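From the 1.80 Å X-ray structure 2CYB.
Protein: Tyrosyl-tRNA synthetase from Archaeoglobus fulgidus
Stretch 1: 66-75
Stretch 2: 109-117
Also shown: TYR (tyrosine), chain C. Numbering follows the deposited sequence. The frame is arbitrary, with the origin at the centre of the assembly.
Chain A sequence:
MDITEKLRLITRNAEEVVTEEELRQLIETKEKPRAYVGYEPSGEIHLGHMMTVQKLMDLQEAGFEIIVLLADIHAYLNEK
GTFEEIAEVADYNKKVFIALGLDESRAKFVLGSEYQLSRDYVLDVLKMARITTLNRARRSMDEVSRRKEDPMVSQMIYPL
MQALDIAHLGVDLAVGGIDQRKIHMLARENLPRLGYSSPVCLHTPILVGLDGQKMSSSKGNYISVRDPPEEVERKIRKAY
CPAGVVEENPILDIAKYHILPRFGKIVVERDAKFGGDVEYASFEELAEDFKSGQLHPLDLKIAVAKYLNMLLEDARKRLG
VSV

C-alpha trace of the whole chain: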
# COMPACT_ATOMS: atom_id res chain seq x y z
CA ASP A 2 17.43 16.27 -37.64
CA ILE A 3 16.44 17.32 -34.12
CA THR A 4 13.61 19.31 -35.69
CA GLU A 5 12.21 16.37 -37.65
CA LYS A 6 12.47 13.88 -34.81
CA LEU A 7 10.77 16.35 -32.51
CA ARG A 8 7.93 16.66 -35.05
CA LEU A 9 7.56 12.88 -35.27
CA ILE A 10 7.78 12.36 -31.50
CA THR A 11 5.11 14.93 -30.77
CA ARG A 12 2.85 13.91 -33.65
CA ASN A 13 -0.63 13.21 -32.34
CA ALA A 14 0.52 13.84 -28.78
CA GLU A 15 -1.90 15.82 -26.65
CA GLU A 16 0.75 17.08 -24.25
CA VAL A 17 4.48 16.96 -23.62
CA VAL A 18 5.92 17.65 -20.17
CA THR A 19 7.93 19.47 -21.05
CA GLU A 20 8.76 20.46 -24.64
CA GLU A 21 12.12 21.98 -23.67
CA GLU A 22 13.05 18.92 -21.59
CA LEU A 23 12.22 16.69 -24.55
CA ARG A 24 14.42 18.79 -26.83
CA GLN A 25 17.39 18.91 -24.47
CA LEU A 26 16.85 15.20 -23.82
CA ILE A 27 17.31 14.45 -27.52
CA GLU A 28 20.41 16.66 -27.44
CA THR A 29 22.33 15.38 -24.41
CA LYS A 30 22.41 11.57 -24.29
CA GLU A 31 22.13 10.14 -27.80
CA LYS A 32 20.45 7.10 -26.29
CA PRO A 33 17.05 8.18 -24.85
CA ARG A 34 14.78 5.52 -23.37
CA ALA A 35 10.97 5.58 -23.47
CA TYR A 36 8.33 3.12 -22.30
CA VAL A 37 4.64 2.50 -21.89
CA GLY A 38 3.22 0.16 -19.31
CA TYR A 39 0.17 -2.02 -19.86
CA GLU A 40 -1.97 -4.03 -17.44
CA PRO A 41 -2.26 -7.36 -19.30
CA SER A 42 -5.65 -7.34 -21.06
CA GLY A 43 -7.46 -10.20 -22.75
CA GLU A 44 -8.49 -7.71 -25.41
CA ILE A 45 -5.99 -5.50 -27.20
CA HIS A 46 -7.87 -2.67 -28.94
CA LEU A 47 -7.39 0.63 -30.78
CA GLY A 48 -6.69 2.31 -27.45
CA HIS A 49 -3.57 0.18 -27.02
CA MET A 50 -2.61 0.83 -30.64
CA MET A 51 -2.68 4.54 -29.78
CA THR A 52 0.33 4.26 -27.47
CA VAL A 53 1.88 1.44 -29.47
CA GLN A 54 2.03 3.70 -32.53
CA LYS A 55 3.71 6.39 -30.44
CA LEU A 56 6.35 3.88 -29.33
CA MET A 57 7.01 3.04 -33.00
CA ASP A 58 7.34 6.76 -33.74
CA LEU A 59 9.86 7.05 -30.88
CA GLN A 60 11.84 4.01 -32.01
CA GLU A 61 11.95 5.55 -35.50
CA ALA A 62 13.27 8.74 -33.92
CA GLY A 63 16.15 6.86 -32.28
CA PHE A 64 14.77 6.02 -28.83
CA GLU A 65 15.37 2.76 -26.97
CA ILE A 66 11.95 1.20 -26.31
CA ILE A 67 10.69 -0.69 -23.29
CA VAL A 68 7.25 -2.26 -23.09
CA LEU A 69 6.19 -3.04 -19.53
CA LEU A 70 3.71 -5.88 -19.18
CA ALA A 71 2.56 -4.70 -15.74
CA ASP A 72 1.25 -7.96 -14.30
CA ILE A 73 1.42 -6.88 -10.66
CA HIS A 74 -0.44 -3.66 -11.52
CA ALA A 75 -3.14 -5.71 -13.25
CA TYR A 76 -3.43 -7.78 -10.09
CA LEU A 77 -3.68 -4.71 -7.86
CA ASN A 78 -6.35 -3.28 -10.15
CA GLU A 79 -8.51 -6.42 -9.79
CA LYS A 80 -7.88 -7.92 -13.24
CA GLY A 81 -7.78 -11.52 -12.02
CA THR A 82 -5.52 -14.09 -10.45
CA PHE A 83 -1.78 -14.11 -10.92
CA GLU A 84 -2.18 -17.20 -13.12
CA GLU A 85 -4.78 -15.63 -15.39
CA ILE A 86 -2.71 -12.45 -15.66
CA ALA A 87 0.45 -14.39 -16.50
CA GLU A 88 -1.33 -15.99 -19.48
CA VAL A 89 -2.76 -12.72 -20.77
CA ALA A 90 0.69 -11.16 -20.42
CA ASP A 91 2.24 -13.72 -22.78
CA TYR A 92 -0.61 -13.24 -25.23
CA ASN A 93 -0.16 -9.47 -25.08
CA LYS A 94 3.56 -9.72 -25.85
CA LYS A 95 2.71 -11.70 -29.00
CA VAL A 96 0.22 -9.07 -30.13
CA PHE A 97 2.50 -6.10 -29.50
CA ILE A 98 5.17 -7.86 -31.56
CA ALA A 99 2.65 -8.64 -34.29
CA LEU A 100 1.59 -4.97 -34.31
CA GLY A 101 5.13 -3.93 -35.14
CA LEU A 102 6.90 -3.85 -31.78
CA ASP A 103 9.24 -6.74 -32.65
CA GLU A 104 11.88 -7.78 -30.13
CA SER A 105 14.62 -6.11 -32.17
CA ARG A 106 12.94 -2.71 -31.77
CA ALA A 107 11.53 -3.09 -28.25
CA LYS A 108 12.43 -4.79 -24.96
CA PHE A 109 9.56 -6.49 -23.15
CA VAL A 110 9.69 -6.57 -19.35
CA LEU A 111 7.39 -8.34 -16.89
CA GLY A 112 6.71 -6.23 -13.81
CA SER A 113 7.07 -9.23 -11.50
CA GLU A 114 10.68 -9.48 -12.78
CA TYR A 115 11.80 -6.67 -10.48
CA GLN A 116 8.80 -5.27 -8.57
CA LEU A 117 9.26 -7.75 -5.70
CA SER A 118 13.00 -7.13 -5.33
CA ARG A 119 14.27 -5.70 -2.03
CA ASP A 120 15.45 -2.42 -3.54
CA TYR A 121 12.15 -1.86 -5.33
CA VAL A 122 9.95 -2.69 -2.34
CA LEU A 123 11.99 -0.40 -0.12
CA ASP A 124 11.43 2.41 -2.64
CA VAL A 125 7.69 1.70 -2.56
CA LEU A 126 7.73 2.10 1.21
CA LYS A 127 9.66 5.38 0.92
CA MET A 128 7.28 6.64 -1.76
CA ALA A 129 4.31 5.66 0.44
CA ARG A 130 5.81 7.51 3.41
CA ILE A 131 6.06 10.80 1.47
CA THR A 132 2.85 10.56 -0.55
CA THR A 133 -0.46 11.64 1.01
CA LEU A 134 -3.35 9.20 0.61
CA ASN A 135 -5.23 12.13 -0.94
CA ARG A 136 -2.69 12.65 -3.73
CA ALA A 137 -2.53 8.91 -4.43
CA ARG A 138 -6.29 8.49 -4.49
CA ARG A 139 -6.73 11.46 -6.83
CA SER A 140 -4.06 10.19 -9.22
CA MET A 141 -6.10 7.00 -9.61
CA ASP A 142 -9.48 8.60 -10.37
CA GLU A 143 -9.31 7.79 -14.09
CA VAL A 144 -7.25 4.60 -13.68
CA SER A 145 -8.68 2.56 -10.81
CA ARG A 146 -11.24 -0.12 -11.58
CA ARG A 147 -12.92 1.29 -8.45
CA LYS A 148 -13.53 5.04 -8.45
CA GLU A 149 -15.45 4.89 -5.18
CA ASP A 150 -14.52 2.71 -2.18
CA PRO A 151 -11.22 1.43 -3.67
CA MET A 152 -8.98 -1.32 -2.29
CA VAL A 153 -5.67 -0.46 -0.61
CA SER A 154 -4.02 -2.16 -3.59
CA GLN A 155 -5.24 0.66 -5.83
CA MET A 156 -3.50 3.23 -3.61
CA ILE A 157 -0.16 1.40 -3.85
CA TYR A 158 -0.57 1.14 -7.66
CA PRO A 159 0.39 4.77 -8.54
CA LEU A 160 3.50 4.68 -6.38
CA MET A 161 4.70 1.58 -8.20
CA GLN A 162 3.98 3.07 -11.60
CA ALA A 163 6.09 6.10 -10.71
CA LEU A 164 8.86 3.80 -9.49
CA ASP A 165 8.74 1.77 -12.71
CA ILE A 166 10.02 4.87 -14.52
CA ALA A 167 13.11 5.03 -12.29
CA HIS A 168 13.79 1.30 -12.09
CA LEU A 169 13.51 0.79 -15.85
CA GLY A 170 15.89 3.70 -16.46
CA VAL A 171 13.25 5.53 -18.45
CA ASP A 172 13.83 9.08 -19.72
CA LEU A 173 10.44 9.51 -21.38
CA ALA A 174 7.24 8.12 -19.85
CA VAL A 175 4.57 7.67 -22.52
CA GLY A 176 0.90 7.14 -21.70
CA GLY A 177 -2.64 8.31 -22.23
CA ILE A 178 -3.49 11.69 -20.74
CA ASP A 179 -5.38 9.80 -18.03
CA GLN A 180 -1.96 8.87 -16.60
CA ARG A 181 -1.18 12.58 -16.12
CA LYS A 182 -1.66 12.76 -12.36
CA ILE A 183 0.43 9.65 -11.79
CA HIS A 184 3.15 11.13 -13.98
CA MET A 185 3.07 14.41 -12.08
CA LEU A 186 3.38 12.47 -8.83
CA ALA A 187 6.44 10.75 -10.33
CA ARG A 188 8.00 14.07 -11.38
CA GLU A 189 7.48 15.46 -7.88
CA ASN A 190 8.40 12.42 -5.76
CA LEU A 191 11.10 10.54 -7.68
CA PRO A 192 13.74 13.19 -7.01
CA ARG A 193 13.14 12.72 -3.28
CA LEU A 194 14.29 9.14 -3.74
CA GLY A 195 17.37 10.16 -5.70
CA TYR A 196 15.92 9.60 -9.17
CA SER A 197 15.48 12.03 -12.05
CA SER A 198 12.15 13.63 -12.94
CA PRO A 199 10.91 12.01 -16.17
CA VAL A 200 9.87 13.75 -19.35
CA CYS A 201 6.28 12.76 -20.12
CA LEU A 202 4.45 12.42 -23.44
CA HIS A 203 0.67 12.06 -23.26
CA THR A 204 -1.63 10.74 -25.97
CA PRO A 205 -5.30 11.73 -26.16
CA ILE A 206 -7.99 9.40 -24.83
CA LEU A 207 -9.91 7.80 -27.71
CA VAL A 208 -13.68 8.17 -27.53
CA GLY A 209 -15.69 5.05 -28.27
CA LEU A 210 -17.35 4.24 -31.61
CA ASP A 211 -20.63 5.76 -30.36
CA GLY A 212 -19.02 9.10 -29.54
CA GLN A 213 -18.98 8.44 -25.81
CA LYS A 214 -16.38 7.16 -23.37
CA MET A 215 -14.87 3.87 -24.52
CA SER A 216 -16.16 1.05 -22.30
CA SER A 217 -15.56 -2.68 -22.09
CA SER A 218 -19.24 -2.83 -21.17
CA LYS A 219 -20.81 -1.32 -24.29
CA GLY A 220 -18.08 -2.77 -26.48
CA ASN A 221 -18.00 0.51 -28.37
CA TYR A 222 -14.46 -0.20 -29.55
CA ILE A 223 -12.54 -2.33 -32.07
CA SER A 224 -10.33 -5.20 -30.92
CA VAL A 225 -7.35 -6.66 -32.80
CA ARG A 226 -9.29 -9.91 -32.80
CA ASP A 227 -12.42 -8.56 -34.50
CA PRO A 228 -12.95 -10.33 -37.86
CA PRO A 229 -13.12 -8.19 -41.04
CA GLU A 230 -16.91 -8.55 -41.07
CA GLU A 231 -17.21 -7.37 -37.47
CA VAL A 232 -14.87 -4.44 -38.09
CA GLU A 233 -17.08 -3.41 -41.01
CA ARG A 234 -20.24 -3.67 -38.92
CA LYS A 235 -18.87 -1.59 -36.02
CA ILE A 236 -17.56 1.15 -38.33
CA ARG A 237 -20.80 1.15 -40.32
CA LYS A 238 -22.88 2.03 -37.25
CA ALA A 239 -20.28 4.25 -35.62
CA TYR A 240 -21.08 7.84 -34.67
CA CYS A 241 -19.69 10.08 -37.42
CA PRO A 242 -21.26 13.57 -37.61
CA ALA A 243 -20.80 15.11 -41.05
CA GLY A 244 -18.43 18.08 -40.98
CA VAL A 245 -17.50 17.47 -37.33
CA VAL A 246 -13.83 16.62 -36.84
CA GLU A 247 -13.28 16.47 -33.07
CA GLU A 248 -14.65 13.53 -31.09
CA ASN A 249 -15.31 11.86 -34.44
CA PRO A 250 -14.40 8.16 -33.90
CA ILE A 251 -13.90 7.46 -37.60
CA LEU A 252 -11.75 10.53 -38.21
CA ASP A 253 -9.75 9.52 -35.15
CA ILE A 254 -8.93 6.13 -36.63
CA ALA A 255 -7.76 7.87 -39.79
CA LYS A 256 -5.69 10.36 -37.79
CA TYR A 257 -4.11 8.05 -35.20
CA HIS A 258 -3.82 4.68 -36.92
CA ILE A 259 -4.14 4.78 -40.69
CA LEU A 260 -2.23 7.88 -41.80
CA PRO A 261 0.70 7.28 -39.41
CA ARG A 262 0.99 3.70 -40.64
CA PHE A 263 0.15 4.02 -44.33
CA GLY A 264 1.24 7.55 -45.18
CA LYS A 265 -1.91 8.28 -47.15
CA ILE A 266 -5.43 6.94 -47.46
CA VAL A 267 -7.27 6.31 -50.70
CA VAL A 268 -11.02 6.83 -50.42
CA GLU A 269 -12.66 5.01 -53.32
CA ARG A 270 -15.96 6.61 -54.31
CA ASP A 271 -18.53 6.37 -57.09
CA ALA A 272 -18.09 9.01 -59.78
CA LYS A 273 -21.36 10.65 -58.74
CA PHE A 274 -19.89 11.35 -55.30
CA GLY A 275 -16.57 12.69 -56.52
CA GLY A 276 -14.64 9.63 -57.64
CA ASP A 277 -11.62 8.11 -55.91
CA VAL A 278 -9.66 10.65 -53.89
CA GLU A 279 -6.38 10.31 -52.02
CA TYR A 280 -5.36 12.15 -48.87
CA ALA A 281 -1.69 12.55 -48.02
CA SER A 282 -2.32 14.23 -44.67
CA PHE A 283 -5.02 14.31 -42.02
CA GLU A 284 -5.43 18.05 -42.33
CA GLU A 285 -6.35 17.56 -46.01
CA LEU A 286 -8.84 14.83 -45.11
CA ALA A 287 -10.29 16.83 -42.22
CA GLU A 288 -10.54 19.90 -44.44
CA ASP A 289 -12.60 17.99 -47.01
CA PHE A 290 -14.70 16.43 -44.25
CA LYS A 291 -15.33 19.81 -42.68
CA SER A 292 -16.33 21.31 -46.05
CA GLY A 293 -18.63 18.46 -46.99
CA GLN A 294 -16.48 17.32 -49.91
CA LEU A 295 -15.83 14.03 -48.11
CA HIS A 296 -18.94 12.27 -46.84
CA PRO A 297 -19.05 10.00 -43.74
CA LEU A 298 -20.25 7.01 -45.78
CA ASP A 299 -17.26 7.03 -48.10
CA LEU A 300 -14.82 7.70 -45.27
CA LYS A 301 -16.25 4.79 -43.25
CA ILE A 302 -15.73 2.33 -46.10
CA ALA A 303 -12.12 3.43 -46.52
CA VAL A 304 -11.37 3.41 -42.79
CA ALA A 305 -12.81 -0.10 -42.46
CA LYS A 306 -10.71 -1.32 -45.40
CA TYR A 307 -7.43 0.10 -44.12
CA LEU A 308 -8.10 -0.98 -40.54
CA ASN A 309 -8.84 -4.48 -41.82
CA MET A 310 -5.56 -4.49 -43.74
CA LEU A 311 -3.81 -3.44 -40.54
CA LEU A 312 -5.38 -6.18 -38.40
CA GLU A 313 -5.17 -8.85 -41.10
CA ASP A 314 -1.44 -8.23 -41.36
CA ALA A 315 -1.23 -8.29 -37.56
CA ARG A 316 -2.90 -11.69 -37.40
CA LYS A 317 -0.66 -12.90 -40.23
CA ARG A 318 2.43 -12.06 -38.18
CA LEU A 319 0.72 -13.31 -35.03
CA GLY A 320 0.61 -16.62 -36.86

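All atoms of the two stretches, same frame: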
# COMPACT_ATOMS: atom_id res chain seq x y z
N ILE A 66 13.32 1.43 -26.74
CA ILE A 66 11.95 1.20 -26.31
C ILE A 66 11.74 0.05 -25.34
O ILE A 66 12.21 -1.06 -25.56
CB ILE A 66 11.01 0.96 -27.51
CG1 ILE A 66 11.07 2.15 -28.48
CG2 ILE A 66 9.58 0.75 -27.03
CD1 ILE A 66 10.66 3.47 -27.87
N ILE A 67 11.02 0.33 -24.26
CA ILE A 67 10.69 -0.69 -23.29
C ILE A 67 9.18 -0.81 -23.20
O ILE A 67 8.48 0.20 -23.13
CB ILE A 67 11.22 -0.35 -21.88
CG1 ILE A 67 12.75 -0.31 -21.89
CG2 ILE A 67 10.73 -1.39 -20.87
CD1 ILE A 67 13.35 -0.02 -20.53
N VAL A 68 8.67 -2.04 -23.23
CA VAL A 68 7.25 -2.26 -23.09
C VAL A 68 7.08 -3.02 -21.78
O VAL A 68 7.57 -4.14 -21.64
CB VAL A 68 6.66 -3.12 -24.22
CG1 VAL A 68 5.20 -3.45 -23.93
CG2 VAL A 68 6.78 -2.38 -25.54
N LEU A 69 6.41 -2.40 -20.82
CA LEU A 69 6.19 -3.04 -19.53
C LEU A 69 4.85 -3.76 -19.48
O LEU A 69 3.79 -3.13 -19.59
CB LEU A 69 6.27 -2.02 -18.40
CG LEU A 69 5.87 -2.54 -17.01
CD1 LEU A 69 6.86 -3.61 -16.55
CD2 LEU A 69 5.83 -1.39 -16.02
N LEU A 70 4.91 -5.07 -19.33
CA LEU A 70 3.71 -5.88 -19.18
C LEU A 70 3.56 -5.84 -17.65
O LEU A 70 4.20 -6.60 -16.93
CB LEU A 70 3.96 -7.30 -19.69
CG LEU A 70 4.28 -7.36 -21.19
CD1 LEU A 70 4.92 -8.69 -21.55
CD2 LEU A 70 3.00 -7.17 -21.99
N ALA A 71 2.75 -4.90 -17.17
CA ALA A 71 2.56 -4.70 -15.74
C ALA A 71 1.62 -5.69 -15.08
O ALA A 71 0.50 -5.35 -14.72
CB ALA A 71 2.06 -3.26 -15.50
N ASP A 72 2.09 -6.93 -14.89
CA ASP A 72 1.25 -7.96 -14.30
C ASP A 72 0.84 -7.70 -12.86
O ASP A 72 -0.28 -7.99 -12.48
CB ASP A 72 1.91 -9.34 -14.42
CG ASP A 72 3.34 -9.37 -13.89
OD1 ASP A 72 3.87 -10.49 -13.71
OD2 ASP A 72 3.94 -8.30 -13.65
N ILE A 73 1.75 -7.17 -12.05
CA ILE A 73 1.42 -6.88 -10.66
C ILE A 73 0.37 -5.76 -10.62
O ILE A 73 -0.57 -5.82 -9.84
CB ILE A 73 2.65 -6.45 -9.86
CG1 ILE A 73 3.71 -7.55 -9.90
CG2 ILE A 73 2.26 -6.13 -8.42
CD1 ILE A 73 3.24 -8.88 -9.39
N HIS A 74 0.54 -4.75 -11.48
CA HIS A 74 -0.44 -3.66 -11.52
C HIS A 74 -1.83 -4.19 -11.87
O HIS A 74 -2.83 -3.78 -11.27
CB HIS A 74 -0.03 -2.59 -12.53
CG HIS A 74 1.01 -1.65 -12.01
ND1 HIS A 74 2.35 -1.96 -11.98
CD2 HIS A 74 0.89 -0.42 -11.45
CE1 HIS A 74 3.02 -0.96 -11.42
NE2 HIS A 74 2.16 -0.02 -11.09
N ALA A 75 -1.88 -5.10 -12.83
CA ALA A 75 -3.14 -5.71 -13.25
C ALA A 75 -3.77 -6.42 -12.06
O ALA A 75 -4.98 -6.38 -11.85
CB ALA A 75 -2.89 -6.70 -14.39
N PHE A 109 10.70 -6.20 -23.99
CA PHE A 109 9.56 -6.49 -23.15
C PHE A 109 10.00 -6.89 -21.75
O PHE A 109 10.92 -7.70 -21.58
CB PHE A 109 8.69 -7.60 -23.75
CG PHE A 109 8.00 -7.20 -25.03
CD1 PHE A 109 8.71 -7.09 -26.22
CD2 PHE A 109 6.65 -6.87 -25.02
CE1 PHE A 109 8.08 -6.66 -27.39
CE2 PHE A 109 6.01 -6.44 -26.18
CZ PHE A 109 6.73 -6.33 -27.37
N VAL A 110 9.37 -6.29 -20.74
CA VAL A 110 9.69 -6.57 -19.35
C VAL A 110 8.42 -6.92 -18.57
O VAL A 110 7.37 -6.30 -18.76
CB VAL A 110 10.37 -5.35 -18.68
CG1 VAL A 110 10.56 -5.60 -17.18
CG2 VAL A 110 11.71 -5.08 -19.33
N LEU A 111 8.52 -7.94 -17.72
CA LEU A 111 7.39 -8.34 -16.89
C LEU A 111 7.60 -7.64 -15.54
O LEU A 111 8.66 -7.75 -14.94
CB LEU A 111 7.37 -9.86 -16.67
CG LEU A 111 6.16 -10.66 -17.15
CD1 LEU A 111 6.31 -12.10 -16.66
CD2 LEU A 111 4.86 -10.07 -16.62
N GLY A 112 6.59 -6.92 -15.08
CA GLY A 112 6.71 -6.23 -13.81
C GLY A 112 7.23 -7.12 -12.69
O GLY A 112 8.14 -6.73 -11.95
N SER A 113 6.66 -8.31 -12.56
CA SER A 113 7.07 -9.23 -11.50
C SER A 113 8.57 -9.56 -11.54
O SER A 113 9.11 -10.09 -10.58
CB SER A 113 6.25 -10.52 -11.57
OG SER A 113 6.23 -11.07 -12.88
N GLU A 114 9.24 -9.23 -12.65
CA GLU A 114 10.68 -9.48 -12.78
C GLU A 114 11.54 -8.68 -11.80
O GLU A 114 12.64 -9.10 -11.44
CB GLU A 114 11.16 -9.14 -14.20
CG GLU A 114 10.82 -10.13 -15.29
CD GLU A 114 11.36 -9.69 -16.64
OE1 GLU A 114 12.51 -9.20 -16.69
OE2 GLU A 114 10.65 -9.83 -17.66
N TYR A 115 11.04 -7.52 -11.39
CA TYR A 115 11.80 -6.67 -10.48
C TYR A 115 10.96 -5.97 -9.40
O TYR A 115 11.52 -5.44 -8.45
CB TYR A 115 12.53 -5.59 -11.28
CG TYR A 115 11.57 -4.63 -11.96
CD1 TYR A 115 11.01 -4.93 -13.20
CD2 TYR A 115 11.20 -3.43 -11.34
CE1 TYR A 115 10.10 -4.06 -13.82
CE2 TYR A 115 10.29 -2.55 -11.95
CZ TYR A 115 9.75 -2.88 -13.19
OH TYR A 115 8.85 -2.01 -13.79
N GLN A 116 9.64 -5.97 -9.55
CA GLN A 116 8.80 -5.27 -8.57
C GLN A 116 8.68 -5.93 -7.19
O GLN A 116 8.02 -5.38 -6.31
CB GLN A 116 7.40 -5.03 -9.17
CG GLN A 116 7.46 -4.12 -10.38
CD GLN A 116 6.13 -4.01 -11.11
OE1 GLN A 116 5.34 -4.95 -11.15
NE2 GLN A 116 5.90 -2.85 -11.71
N LEU A 117 9.30 -7.09 -7.01
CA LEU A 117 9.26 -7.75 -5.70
C LEU A 117 10.66 -7.79 -5.11
O LEU A 117 10.88 -8.37 -4.05
CB LEU A 117 8.72 -9.18 -5.83
CG LEU A 117 7.26 -9.36 -6.23
CD1 LEU A 117 6.92 -10.84 -6.30
CD2 LEU A 117 6.35 -8.65 -5.22
N TYR C . -1.57 2.80 -15.43
CA TYR C . -1.46 2.29 -16.82
C TYR C . -2.85 2.14 -17.46
O TYR C . -2.91 1.71 -18.62
CB TYR C . -0.73 0.95 -16.81
CG TYR C . 0.69 1.10 -16.30
CD1 TYR C . 1.15 0.36 -15.21
CD2 TYR C . 1.57 1.99 -16.93
CE1 TYR C . 2.47 0.51 -14.75
CE2 TYR C . 2.87 2.15 -16.48
CZ TYR C . 3.32 1.40 -15.40
OH TYR C . 4.62 1.56 -14.98
OXT TYR C . -3.85 2.46 -16.78
O HOH W 1 3.25 -4.49 -12.69

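How do the two backbones lie against each other? Strand 66-70 and strand 109-111 run side by side as parallel neighbours in a sheet, their axes 29° apart, with Val-68 beside Phe-109, Leu-69 beside Val-110 and Leu-70 beside Leu-111. The bonding follows the parallel pattern, in which one residue bonds to the two residues flanking its partner: Val-110, beside Leu-69, donates from N to Val-68 O at 2.9 Å and accepts at O from Leu-70 N at 2.8 Å. The ladder gains one more rung where the second strand gives out, Gly-112 N to Leu-70 O at 3.0 Å. All three bonds are nearly straight. Leu-70 O also accepts from Asp-72 N at 3.0 Å within its own stretch, so this carbonyl serves the turn as well as the sheet.

What do Phe-109 and Val-110, the two residues most covered by the first stretch, do on their separate faces of the sheet? Phe-109 shares its face with Val-68, Leu-70 and Leu-111. Its ring lies against Val-68, whose CB sits over one ring face, 4.2 Å from the centroid of the Phe-109 ring, a CH-pi contact. Leu-70 meets the same ring at its edge, with Leu-70 CD1 4.3 Å from Phe-109 CD2, so the aromatic surface is used in two ways. Val-110 points to the other face, as does Leu-69. There Val-110 CG2 touches Ile-67 CG2 at 4.1 Å and Val-110 CG1 touches Leu-69 CD1 at 4.2 Å, a small apolar cluster built from branched side chains. Leu-69 CD1 also lies near the plane of the Tyr-115 ring, 4.3 Å from Tyr-115 CE1, while Leu-69 CD2 comes within 3.4 Å of the bound tyrosine's OH.

How is the contact held beyond the strands? Asp-72, at the start of a helix, points its CB toward the second stretch and takes both hydrogen bonds offered by Ser-113. Ser-113 OG donates to Asp-72 OD1 at 2.6 Å, and Ser-113 N donates to Asp-72 OD2 at 2.9 Å. One carboxylate thus grips a single residue by its side chain and its backbone. Asp-72 OD2 also accepts a weak bond from Ile-73 N at 2.9 Å. Gly-112 leaves this corner open: an ideal CB there would lie only 2.4 Å from Gln-116 OE1, a clash.

Where does Gln-116 fit? Its CA-to-CB bond points toward the first stretch, and its coverage is the third largest in its stretch, after Phe-109 and Val-110. Gln-116 OE1 approaches Ile-73 CG1 at 3.3 Å, and Gln-116 NE2 lies at the edge of the His-74 ring, 3.5 Å from His-74 CE1. Water 1 completes the link: it donates to Gln-116 OE1 at 2.6 Å, accepts from His-74 N at 3.0 Å and is hydrogen-bonded to His-74 ND1 at 2.8 Å. Over one face of the same imidazole sits the bound tyrosine, its CE1 3.7 Å from His-74 CE1, which places this contact beside the substrate amino acid of the synthetase.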